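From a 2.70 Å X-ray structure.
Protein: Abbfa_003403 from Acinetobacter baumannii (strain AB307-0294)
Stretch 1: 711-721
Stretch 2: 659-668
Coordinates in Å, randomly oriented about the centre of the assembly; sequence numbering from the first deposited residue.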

# COMPACT_ATOMS: atom_id res chain seq x y z
N ILE A 711 -27.28 2.52 33.34
CA ILE A 711 -27.71 2.82 31.97
C ILE A 711 -27.80 1.58 31.07
O ILE A 711 -26.96 0.68 31.17
CB ILE A 711 -26.75 3.84 31.35
CG1 ILE A 711 -26.82 5.16 32.11
CG2 ILE A 711 -27.01 4.04 29.87
CD1 ILE A 711 -28.23 5.71 32.24
N ASN A 712 -28.79 1.54 30.18
CA ASN A 712 -28.90 0.42 29.23
C ASN A 712 -29.15 0.83 27.76
O ASN A 712 -29.38 -0.02 26.89
CB ASN A 712 -29.97 -0.57 29.70
CG ASN A 712 -31.38 -0.02 29.60
OD1 ASN A 712 -31.58 1.19 29.50
ND2 ASN A 712 -32.36 -0.91 29.65
N VAL A 713 -29.10 2.13 27.47
CA VAL A 713 -29.03 2.60 26.08
C VAL A 713 -28.12 3.83 26.05
O VAL A 713 -28.27 4.74 26.87
CB VAL A 713 -30.42 2.99 25.48
CG1 VAL A 713 -30.28 3.35 24.00
CG2 VAL A 713 -31.45 1.88 25.66
N LEU A 714 -27.17 3.86 25.12
CA LEU A 714 -26.30 5.02 24.99
C LEU A 714 -26.05 5.29 23.52
O LEU A 714 -25.61 4.41 22.79
CB LEU A 714 -24.97 4.80 25.73
CG LEU A 714 -23.94 5.93 25.68
CD1 LEU A 714 -24.47 7.16 26.36
CD2 LEU A 714 -22.64 5.53 26.33
N GLN A 715 -26.34 6.51 23.08
CA GLN A 715 -26.02 6.92 21.72
C GLN A 715 -25.01 8.07 21.75
O GLN A 715 -25.10 8.97 22.58
CB GLN A 715 -27.28 7.29 20.94
CG GLN A 715 -27.14 8.50 20.06
CD GLN A 715 -28.29 8.70 19.07
OE1 GLN A 715 -28.70 7.79 18.37
NE2 GLN A 715 -28.85 9.91 19.10
N ALA A 716 -24.03 8.00 20.85
CA ALA A 716 -22.89 8.90 20.86
C ALA A 716 -22.11 8.83 19.56
O ALA A 716 -22.05 7.78 18.91
CB ALA A 716 -21.98 8.58 22.04
N THR A 717 -21.49 9.94 19.18
CA THR A 717 -20.53 9.95 18.08
C THR A 717 -19.26 9.21 18.48
O THR A 717 -18.93 9.12 19.68
CB THR A 717 -20.18 11.38 17.66
OG1 THR A 717 -19.50 12.03 18.74
CG2 THR A 717 -21.45 12.16 17.30
N PRO A 718 -18.53 8.66 17.49
CA PRO A 718 -17.25 7.98 17.72
C PRO A 718 -16.33 8.69 18.71
O PRO A 718 -15.76 8.04 19.57
CB PRO A 718 -16.62 7.96 16.33
CG PRO A 718 -17.84 7.75 15.43
CD PRO A 718 -18.97 8.54 16.08
N ALA A 719 -16.22 10.01 18.59
CA ALA A 719 -15.37 10.79 19.48
C ALA A 719 -15.63 10.46 20.94
O ALA A 719 -14.69 10.25 21.70
CB ALA A 719 -15.57 12.26 19.24
N THR A 720 -16.90 10.39 21.32
CA THR A 720 -17.26 10.06 22.69
C THR A 720 -16.89 8.62 23.01
O THR A 720 -16.35 8.34 24.08
CB THR A 720 -18.76 10.27 22.96
OG1 THR A 720 -19.19 11.52 22.42
CG2 THR A 720 -19.04 10.25 24.44
N TRP A 721 -17.17 7.70 22.09
CA TRP A 721 -16.86 6.28 22.33
C TRP A 721 -15.37 6.08 22.51
O TRP A 721 -14.95 5.34 23.40
CB TRP A 721 -17.38 5.39 21.20
CG TRP A 721 -18.87 5.26 21.16
CD1 TRP A 721 -19.70 5.72 20.18
CD2 TRP A 721 -19.72 4.63 22.14
NE1 TRP A 721 -21.02 5.42 20.48
CE2 TRP A 721 -21.05 4.75 21.68
CE3 TRP A 721 -19.48 3.99 23.36
CZ2 TRP A 721 -22.14 4.26 22.39
CZ3 TRP A 721 -20.55 3.49 24.06
CH2 TRP A 721 -21.87 3.62 23.58
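Stretch 2 659-668: TETQLLAITT

Parallel strands distant in sequence can be joined by a few backbone hydrogen bonds and by side-chain packing on both faces of the sheet, and this pair from Abbfa_003403 is a compact example. Stretch 2 runs beside stretch 1 in the same direction: strand 662-665 lies along the strand that begins at V713, with a crossing angle of -22° and a closest axial approach of 5.0 Å.

The segment enters as a loop. T659 stays out of reach and E660 contributes little, its side chain leading away, while T661 brings CG2 to 3.9 Å from CG2 of V713. The docking proper begins at Q662, extended at phi/psi -125/106. Its N donates to OD1 of N712 at 2.5 Å, so a side chain occupies the position where a neighbouring strand would usually offer a carbonyl. Its O accepts from N712 N at 2.8 Å and, weakly, from V713 N at 3.4 Å; CG2 of I711 packs 3.5 Å from that same O.

L663 pairs with V713 in a parallel bridge, CA to CA 4.6 Å. Their side chains share one face of the sheet, with L663 CD1 3.7 Å from V713 CG1, and L663 CA approaches V713 O at 3.5 Å in a CA-H...O contact. The next residue turns its side chain to the other face: L664 CB lies 3.8 Å from I711 CG1 and 3.9 Å from L714 CD1, while L664 N donates to V713 O at 3.1 Å.

A665 points away and makes no contact. Beyond it the strand gives way to loop, and the CA-to-CB bond of I666, at phi/psi -120/-14, points toward stretch 1. Its CD1 reaches A716 CB at 3.5 Å, T720 CG2 at 3.9 Å and L714 CD1 at 4.1 Å, thereby touching both strand and helix. T667 follows with OG1 4.0 Å from Q715 O, and T668 leaves the contact.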

# COMPACT_ATOMS: atom_id res chain seq x y z
N THR A 659 -40.38 -0.13 29.92
CA THR A 659 -40.42 0.59 31.19
C THR A 659 -39.06 0.59 31.87
O THR A 659 -38.68 1.56 32.54
CB THR A 659 -41.48 -0.03 32.10
OG1 THR A 659 -42.77 0.34 31.60
CG2 THR A 659 -41.34 0.47 33.53
N GLU A 660 -38.31 -0.49 31.68
CA GLU A 660 -37.01 -0.64 32.33
C GLU A 660 -35.88 0.09 31.60
O GLU A 660 -34.73 0.05 32.03
CB GLU A 660 -36.69 -2.13 32.47
CG GLU A 660 -37.65 -2.85 33.39
CD GLU A 660 -37.62 -4.36 33.22
OE1 GLU A 660 -37.11 -5.05 34.12
OE2 GLU A 660 -38.12 -4.84 32.18
N THR A 661 -36.22 0.76 30.51
CA THR A 661 -35.21 1.45 29.71
C THR A 661 -34.64 2.65 30.44
O THR A 661 -35.38 3.53 30.87
CB THR A 661 -35.76 1.95 28.36
OG1 THR A 661 -36.21 0.84 27.58
CG2 THR A 661 -34.68 2.67 27.61
N GLN A 662 -33.32 2.69 30.58
CA GLN A 662 -32.66 3.85 31.14
C GLN A 662 -31.60 4.36 30.18
O GLN A 662 -30.53 3.78 30.03
CB GLN A 662 -32.08 3.53 32.51
CG GLN A 662 -33.16 3.34 33.55
CD GLN A 662 -32.64 3.31 34.97
OE1 GLN A 662 -31.53 2.84 35.23
NE2 GLN A 662 -33.43 3.82 35.91
N LEU A 663 -31.91 5.48 29.53
CA LEU A 663 -31.07 6.02 28.47
C LEU A 663 -30.27 7.22 28.94
O LEU A 663 -30.83 8.14 29.55
CB LEU A 663 -31.95 6.42 27.27
CG LEU A 663 -31.27 6.69 25.93
CD1 LEU A 663 -32.26 6.36 24.86
CD2 LEU A 663 -30.80 8.14 25.78
N LEU A 664 -28.97 7.21 28.66
CA LEU A 664 -28.13 8.35 29.01
C LEU A 664 -28.01 9.31 27.84
O LEU A 664 -27.28 9.05 26.89
CB LEU A 664 -26.75 7.90 29.45
CG LEU A 664 -25.88 9.04 29.98
CD1 LEU A 664 -26.50 9.62 31.25
CD2 LEU A 664 -24.45 8.57 30.24
N ALA A 665 -28.74 10.42 27.93
CA ALA A 665 -28.70 11.46 26.92
C ALA A 665 -27.51 12.42 27.09
O ALA A 665 -27.43 13.17 28.06
CB ALA A 665 -29.99 12.22 26.93
N ILE A 666 -26.58 12.39 26.13
CA ILE A 666 -25.35 13.17 26.23
C ILE A 666 -25.18 14.18 25.11
O ILE A 666 -24.33 15.05 25.17
CB ILE A 666 -24.11 12.27 26.20
CG1 ILE A 666 -23.98 11.62 24.84
CG2 ILE A 666 -24.22 11.19 27.25
CD1 ILE A 666 -22.90 10.59 24.81
N THR A 667 -25.99 14.04 24.06
CA THR A 667 -25.81 14.85 22.87
C THR A 667 -26.52 16.19 22.99
O THR A 667 -27.69 16.25 23.38
CB THR A 667 -26.35 14.11 21.64
OG1 THR A 667 -25.80 12.79 21.61
CG2 THR A 667 -26.00 14.83 20.36
N THR A 668 -25.80 17.26 22.65
CA THR A 668 -26.41 18.59 22.54
C THR A 668 -27.73 18.57 21.75
O THR A 668 -27.87 17.87 20.75
CB THR A 668 -25.46 19.60 21.86
OG1 THR A 668 -26.20 20.79 21.57
CG2 THR A 668 -24.91 19.06 20.58